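Local coordinates for protein 16S rRNA (adenine(1408)-N(1))-methyltransferase (Escherichia coli, PDB 3P2E) that methylates N1 of adenine 1408 in the 16S rRNA of assembled 30S subunits, using S-adenosyl-L-methionine, and so confers resistance to many aminoglycosides, at residues L17-L31 with L90-L104. Sequence-based numbering, arbitrary orientation.
With SAH (S-adenosyl-L-homocysteine), chain C.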
loop_
_atom_site.group_PDB
_atom_site.type_symbol
_atom_site.label_atom_id
_atom_site.label_comp_id
_atom_site.label_asym_id
_atom_site.label_seq_id
_atom_site.Cartn_x
_atom_site.Cartn_y
_atom_site.Cartn_z
ATOM N N LEU A 17 -8.341 13.138 11.340
ATOM C CA LEU A 17 -7.593 12.750 10.150
ATOM C C LEU A 17 -7.541 13.912 9.163
ATOM O O LEU A 17 -6.491 14.221 8.604
ATOM C CB LEU A 17 -8.256 11.541 9.489
ATOM C CG LEU A 17 -7.604 11.015 8.208
ATOM C CD1 LEU A 17 -6.172 10.577 8.489
ATOM C CD2 LEU A 17 -8.429 9.851 7.676
ATOM N N THR A 18 -8.683 14.558 8.962
ATOM C CA THR A 18 -8.766 15.685 8.043
ATOM C C THR A 18 -7.802 16.795 8.452
ATOM O O THR A 18 -7.155 17.412 7.605
ATOM C CB THR A 18 -10.203 16.244 7.991
ATOM O OG1 THR A 18 -11.096 15.221 7.532
ATOM C CG2 THR A 18 -10.283 17.442 7.045
ATOM N N GLU A 19 -7.694 17.031 9.756
ATOM C CA GLU A 19 -6.811 18.067 10.275
ATOM C C GLU A 19 -5.358 17.734 9.948
ATOM O O GLU A 19 -4.592 18.599 9.522
ATOM C CB GLU A 19 -7.007 18.203 11.790
ATOM C CG GLU A 19 -6.356 19.432 12.412
ATOM C CD GLU A 19 -4.882 19.239 12.714
ATOM O OE1 GLU A 19 -4.229 20.220 13.130
ATOM O OE2 GLU A 19 -4.377 18.109 12.545
ATOM N N ILE A 20 -4.986 16.473 10.145
ATOM C CA ILE A 20 -3.627 16.019 9.867
ATOM C C ILE A 20 -3.313 16.146 8.377
ATOM O O ILE A 20 -2.248 16.634 7.999
ATOM C CB ILE A 20 -3.440 14.549 10.291
ATOM C CG1 ILE A 20 -3.740 14.395 11.784
ATOM C CG2 ILE A 20 -2.025 14.092 9.980
ATOM C CD1 ILE A 20 -2.883 15.265 12.681
ATOM N N ILE A 21 -4.247 15.707 7.539
ATOM C CA ILE A 21 -4.078 15.774 6.088
ATOM C C ILE A 21 -3.858 17.218 5.625
ATOM O O ILE A 21 -3.224 17.463 4.598
ATOM C CB ILE A 21 -5.327 15.231 5.349
ATOM C CG1 ILE A 21 -5.651 13.814 5.823
ATOM C CG2 ILE A 21 -5.090 15.241 3.846
ATOM C CD1 ILE A 21 -4.566 12.816 5.559
ATOM N N GLY A 22 -4.386 18.163 6.396
ATOM C CA GLY A 22 -4.276 19.572 6.058
ATOM C C GLY A 22 -2.913 20.139 5.705
ATOM O O GLY A 22 -2.817 21.015 4.845
ATOM N N GLN A 23 -1.857 19.667 6.358
ATOM C CA GLN A 23 -0.520 20.182 6.079
ATOM C C GLN A 23 0.185 19.478 4.930
ATOM O O GLN A 23 1.384 19.666 4.728
ATOM C CB GLN A 23 0.352 20.101 7.332
ATOM C CG GLN A 23 -0.123 20.974 8.475
ATOM C CD GLN A 23 0.929 21.132 9.552
ATOM O OE1 GLN A 23 2.013 21.658 9.301
ATOM N NE2 GLN A 23 0.616 20.672 10.758
ATOM N N PHE A 24 -0.557 18.676 4.173
ATOM C CA PHE A 24 0.020 17.940 3.050
ATOM C C PHE A 24 -0.816 18.114 1.789
ATOM O O PHE A 24 -2.035 18.262 1.857
ATOM C CB PHE A 24 0.118 16.457 3.414
ATOM C CG PHE A 24 0.935 16.201 4.643
ATOM C CD1 PHE A 24 2.324 16.169 4.575
ATOM C CD2 PHE A 24 0.318 16.051 5.880
ATOM C CE1 PHE A 24 3.092 15.996 5.721
ATOM C CE2 PHE A 24 1.074 15.876 7.035
ATOM C CZ PHE A 24 2.463 15.849 6.957
ATOM N N ASP A 25 -0.160 18.102 0.635
ATOM C CA ASP A 25 -0.875 18.259 -0.623
ATOM C C ASP A 25 -1.363 16.953 -1.230
ATOM O O ASP A 25 -2.260 16.967 -2.070
ATOM C CB ASP A 25 -0.011 18.988 -1.648
ATOM C CG ASP A 25 0.052 20.478 -1.399
ATOM O OD1 ASP A 25 -0.909 21.018 -0.814
ATOM O OD2 ASP A 25 1.048 21.109 -1.804
ATOM N N ARG A 26 -0.777 15.832 -0.813
ATOM C CA ARG A 26 -1.169 14.529 -1.347
ATOM C C ARG A 26 -1.306 13.498 -0.234
ATOM O O ARG A 26 -0.753 13.660 0.853
ATOM C CB ARG A 26 -0.130 14.009 -2.348
ATOM C CG ARG A 26 0.159 14.935 -3.514
ATOM C CD ARG A 26 1.228 14.372 -4.444
ATOM N NE ARG A 26 0.718 13.345 -5.353
ATOM C CZ ARG A 26 0.515 12.070 -5.030
ATOM N NH1 ARG A 26 0.779 11.635 -3.804
ATOM N NH2 ARG A 26 0.046 11.226 -5.940
ATOM N N VAL A 27 -2.055 12.442 -0.521
ATOM C CA VAL A 27 -2.247 11.348 0.424
ATOM C C VAL A 27 -1.982 10.042 -0.322
ATOM O O VAL A 27 -2.533 9.811 -1.396
ATOM C CB VAL A 27 -3.696 11.314 0.983
ATOM C CG1 VAL A 27 -3.907 10.050 1.823
ATOM C CG2 VAL A 27 -3.956 12.548 1.827
ATOM N N HIS A 28 -1.126 9.199 0.246
ATOM C CA HIS A 28 -0.806 7.919 -0.364
ATOM C C HIS A 28 -1.185 6.801 0.599
ATOM O O HIS A 28 -0.858 6.867 1.779
ATOM C CB HIS A 28 0.695 7.819 -0.663
ATOM C CG HIS A 28 1.100 6.501 -1.244
ATOM N ND1 HIS A 28 0.947 6.199 -2.580
ATOM C CD2 HIS A 28 1.582 5.380 -0.657
ATOM C CE1 HIS A 28 1.316 4.947 -2.791
ATOM N NE2 HIS A 28 1.703 4.428 -1.640
ATOM N N ILE A 29 -1.876 5.785 0.093
ATOM C CA ILE A 29 -2.260 4.643 0.914
ATOM C C ILE A 29 -1.522 3.395 0.437
ATOM O O ILE A 29 -1.490 3.104 -0.760
ATOM C CB ILE A 29 -3.786 4.352 0.843
ATOM C CG1 ILE A 29 -4.568 5.466 1.548
ATOM C CG2 ILE A 29 -4.092 2.998 1.500
ATOM C CD1 ILE A 29 -6.089 5.283 1.518
ATOM N N ASP A 30 -0.914 2.678 1.376
ATOM C CA ASP A 30 -0.213 1.437 1.071
ATOM C C ASP A 30 -0.981 0.356 1.829
ATOM O O ASP A 30 -0.929 0.292 3.063
ATOM C CB ASP A 30 1.244 1.505 1.539
ATOM C CG ASP A 30 2.039 0.268 1.159
ATOM O OD1 ASP A 30 1.869 -0.217 0.020
ATOM O OD2 ASP A 30 2.842 -0.214 1.993
ATOM N N LEU A 31 -1.717 -0.464 1.082
ATOM C CA LEU A 31 -2.537 -1.539 1.650
ATOM C C LEU A 31 -1.724 -2.824 1.813
ATOM O O LEU A 31 -1.052 -3.256 0.878
ATOM C CB LEU A 31 -3.745 -1.781 0.744
ATOM C CG LEU A 31 -4.714 -2.909 1.110
ATOM C CD1 LEU A 31 -5.255 -2.712 2.523
ATOM C CD2 LEU A 31 -5.842 -2.930 0.096
ATOM N N LEU A 90 -12.406 -2.108 5.250
ATOM C CA LEU A 90 -11.689 -0.843 5.285
ATOM C C LEU A 90 -12.482 0.223 6.033
ATOM O O LEU A 90 -13.708 0.242 5.980
ATOM C CB LEU A 90 -11.401 -0.380 3.856
ATOM C CG LEU A 90 -10.492 -1.323 3.060
ATOM C CD1 LEU A 90 -10.514 -0.955 1.592
ATOM C CD2 LEU A 90 -9.080 -1.249 3.612
ATOM N N PRO A 91 -11.783 1.123 6.749
ATOM C CA PRO A 91 -12.396 2.210 7.526
ATOM C C PRO A 91 -13.099 3.223 6.623
ATOM O O PRO A 91 -12.540 3.657 5.616
ATOM C CB PRO A 91 -11.202 2.841 8.246
ATOM C CG PRO A 91 -10.180 1.749 8.282
ATOM C CD PRO A 91 -10.324 1.104 6.941
ATOM N N PHE A 92 -14.314 3.612 7.002
ATOM C CA PHE A 92 -15.081 4.566 6.213
ATOM C C PHE A 92 -14.391 5.930 6.150
ATOM O O PHE A 92 -14.632 6.710 5.230
ATOM C CB PHE A 92 -16.494 4.721 6.794
ATOM C CG PHE A 92 -16.570 5.607 8.007
ATOM C CD1 PHE A 92 -16.840 6.969 7.875
ATOM C CD2 PHE A 92 -16.372 5.084 9.279
ATOM C CE1 PHE A 92 -16.913 7.793 8.996
ATOM C CE2 PHE A 92 -16.443 5.900 10.408
ATOM C CZ PHE A 92 -16.715 7.256 10.265
ATOM N N GLU A 93 -13.532 6.210 7.125
ATOM C CA GLU A 93 -12.835 7.493 7.164
ATOM C C GLU A 93 -11.837 7.649 6.018
ATOM O O GLU A 93 -11.426 8.761 5.698
ATOM C CB GLU A 93 -12.118 7.675 8.509
ATOM C CG GLU A 93 -13.057 7.710 9.720
ATOM C CD GLU A 93 -13.167 6.370 10.438
ATOM O OE1 GLU A 93 -13.104 5.323 9.763
ATOM O OE2 GLU A 93 -13.335 6.366 11.680
ATOM N N LEU A 94 -11.468 6.539 5.385
ATOM C CA LEU A 94 -10.505 6.590 4.286
ATOM C C LEU A 94 -11.139 6.682 2.904
ATOM O O LEU A 94 -10.439 6.709 1.888
ATOM C CB LEU A 94 -9.586 5.369 4.339
ATOM C CG LEU A 94 -8.712 5.223 5.586
ATOM C CD1 LEU A 94 -7.813 4.004 5.406
ATOM C CD2 LEU A 94 -7.873 6.482 5.797
ATOM N N LYS A 95 -12.464 6.732 2.852
ATOM C CA LYS A 95 -13.142 6.819 1.567
ATOM C C LYS A 95 -12.826 8.113 0.819
ATOM O O LYS A 95 -12.833 9.198 1.408
ATOM C CB LYS A 95 -14.656 6.696 1.767
ATOM C CG LYS A 95 -15.154 5.264 1.877
ATOM C CD LYS A 95 -14.314 4.452 2.839
ATOM C CE LYS A 95 -14.725 2.993 2.830
ATOM N NZ LYS A 95 -13.754 2.153 3.577
ATOM N N ASN A 96 -12.527 7.978 -0.473
ATOM C CA ASN A 96 -12.252 9.119 -1.350
ATOM C C ASN A 96 -11.196 10.069 -0.789
ATOM O O ASN A 96 -11.359 11.289 -0.842
ATOM C CB ASN A 96 -13.564 9.876 -1.589
ATOM C CG ASN A 96 -13.450 10.929 -2.672
ATOM O OD1 ASN A 96 -13.062 10.635 -3.799
ATOM N ND2 ASN A 96 -13.803 12.165 -2.334
ATOM N N ILE A 97 -10.096 9.517 -0.290
ATOM C CA ILE A 97 -9.051 10.343 0.315
ATOM C C ILE A 97 -7.663 10.281 -0.332
ATOM O O ILE A 97 -6.866 11.209 -0.187
ATOM C CB ILE A 97 -8.884 9.953 1.807
ATOM C CG1 ILE A 97 -8.095 11.019 2.564
ATOM C CG2 ILE A 97 -8.143 8.625 1.911
ATOM C CD1 ILE A 97 -7.913 10.695 4.042
ATOM N N ALA A 98 -7.372 9.201 -1.047
ATOM C CA ALA A 98 -6.039 9.028 -1.619
ATOM C C ALA A 98 -5.751 9.465 -3.052
ATOM O O ALA A 98 -6.546 9.253 -3.964
ATOM C CB ALA A 98 -5.611 7.577 -1.447
ATOM N N ASP A 99 -4.580 10.073 -3.232
ATOM C CA ASP A 99 -4.124 10.504 -4.548
ATOM C C ASP A 99 -3.465 9.304 -5.226
ATOM O O ASP A 99 -3.341 9.257 -6.452
ATOM C CB ASP A 99 -3.095 11.632 -4.412
ATOM C CG ASP A 99 -3.714 12.923 -3.951
ATOM O OD1 ASP A 99 -4.246 13.662 -4.810
ATOM O OD2 ASP A 99 -3.681 13.197 -2.735
ATOM N N SER A 100 -3.041 8.335 -4.418
ATOM C CA SER A 100 -2.388 7.138 -4.933
ATOM C C SER A 100 -2.546 5.969 -3.971
ATOM O O SER A 100 -2.601 6.157 -2.756
ATOM C CB SER A 100 -0.902 7.408 -5.179
ATOM O OG SER A 100 -0.276 7.942 -4.025
ATOM N N ILE A 101 -2.635 4.765 -4.529
ATOM C CA ILE A 101 -2.802 3.550 -3.741
ATOM C C ILE A 101 -1.862 2.474 -4.244
ATOM O O ILE A 101 -1.721 2.274 -5.448
ATOM C CB ILE A 101 -4.245 2.992 -3.844
ATOM C CG1 ILE A 101 -5.242 3.970 -3.223
ATOM C CG2 ILE A 101 -4.336 1.647 -3.137
ATOM C CD1 ILE A 101 -5.496 5.210 -4.042
ATOM N N SER A 102 -1.220 1.775 -3.319
ATOM C CA SER A 102 -0.309 0.716 -3.705
ATOM C C SER A 102 -0.539 -0.559 -2.908
ATOM O O SER A 102 -1.023 -0.524 -1.775
ATOM C CB SER A 102 1.142 1.165 -3.509
ATOM O OG SER A 102 1.412 1.419 -2.141
ATOM N N ILE A 103 -0.229 -1.682 -3.544
ATOM C CA ILE A 103 -0.293 -3.001 -2.921
ATOM C C ILE A 103 1.024 -3.613 -3.389
ATOM O O ILE A 103 1.191 -3.929 -4.572
ATOM C CB ILE A 103 -1.492 -3.847 -3.417
ATOM C CG1 ILE A 103 -2.809 -3.186 -2.991
ATOM C CG2 ILE A 103 -1.425 -5.250 -2.807
ATOM C CD1 ILE A 103 -4.062 -3.958 -3.411
ATOM N N LEU A 104 1.970 -3.754 -2.463
ATOM C CA LEU A 104 3.294 -4.267 -2.804
ATOM C C LEU A 104 3.614 -5.634 -2.232
ATOM O O LEU A 104 3.467 -5.860 -1.032
ATOM C CB LEU A 104 4.360 -3.278 -2.322
ATOM C CG LEU A 104 4.112 -1.808 -2.651
ATOM C CD1 LEU A 104 5.127 -0.951 -1.913
ATOM C CD2 LEU A 104 4.196 -1.590 -4.152
HETATM N N SAH C . 3.799 -4.714 1.510
HETATM C CA SAH C . 4.523 -5.532 2.333
HETATM C CB SAH C . 3.948 -6.951 2.305
HETATM C CG SAH C . 4.295 -7.882 3.428
HETATM S SD SAH C . 3.617 -9.508 3.377
HETATM C C SAH C . 6.063 -5.421 1.951
HETATM O O SAH C . 6.649 -5.645 2.925
HETATM O OXT SAH C . 6.475 -5.182 0.907
HETATM C "C5'" SAH C . 1.858 -9.483 3.008
HETATM C "C4'" SAH C . 1.149 -8.474 4.026
HETATM O "O4'" SAH C . -0.192 -8.438 3.521
HETATM C "C3'" SAH C . 1.095 -8.939 5.467
HETATM O "O3'" SAH C . 1.676 -7.935 6.358
HETATM C "C2'" SAH C . -0.427 -9.246 5.720
HETATM O "O2'" SAH C . -0.901 -9.012 7.028
HETATM C "C1'" SAH C . -1.110 -8.359 4.656
HETATM N N9 SAH C . -2.479 -8.851 4.229
HETATM C C8 SAH C . -2.827 -10.158 3.858
HETATM N N7 SAH C . -4.114 -10.288 3.592
HETATM C C5 SAH C . -4.601 -8.957 3.814
HETATM C C6 SAH C . -5.960 -8.510 3.670
HETATM N N6 SAH C . -6.960 -9.343 3.296
HETATM N N1 SAH C . -6.146 -7.167 3.949
HETATM C C2 SAH C . -5.105 -6.314 4.335
HETATM N N3 SAH C . -3.793 -6.758 4.470
HETATM C C4 SAH C . -3.640 -8.093 4.190
HETATM O O HOH W 1 -3.448 16.391 -4.806
HETATM O O HOH W 2 3.607 2.386 -1.318
HETATM O O HOH W 3 1.639 -3.024 0.284
#
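The imidazole of H28 lies along the neighbouring strand and meets two serine hydroxyls with its edge. S100 OG sits in the ring plane 2.6 Å from ND1, while S102 OG, 3.1 Å from NE2, is tilted 21° out of that plane. The ring reaches both because CG stands anti to the backbone N (chi1 178°). R26 turns one guanidinium face to D99, whose CB packs over the rim 3.5 Å from NH2; S100 OG lies at the edge, too far to bond. S102 OG gives its proton to D30 OD1 (2.7 Å), on the anti side of the carboxylate and 31° out of its plane, and also accepts from H28. The other oxygen, D30 OD2, bonds T33.

Strands 26-31 and 100-104 run parallel in the central sheet of the Rossmann-like methyltransferase fold. I29 N binds S100 O, S102 N binds I29 O, and L31 N binds S102 O. At the corner before this pairing, D99 folds back: its N donates to V27 O, and its OD2 takes the V27 N-H at 2.8 Å while forming a salt bridge with K130. On the sheet face of I29 and I101 the contact is apolar. I29 CD1 packs on A98 CB and, crossing I97 at about a right angle, on I97 CG2; I97 CD1 meets L17 CD2 of helix 14-21 tip to tip at 3.8 Å.

The strands end at the cofactor site. A water accepts from L104 N and lies 2.8 Å from both D30 OD1 and L31 O, and L104 O accepts a 2.8 Å bond from the amino N of S-adenosylhomocysteine. S102 and T33 each engage one oxygen of the buried D30 carboxylate by a hydroxyl, fixing the rotation of the group and probably favouring its ionised form.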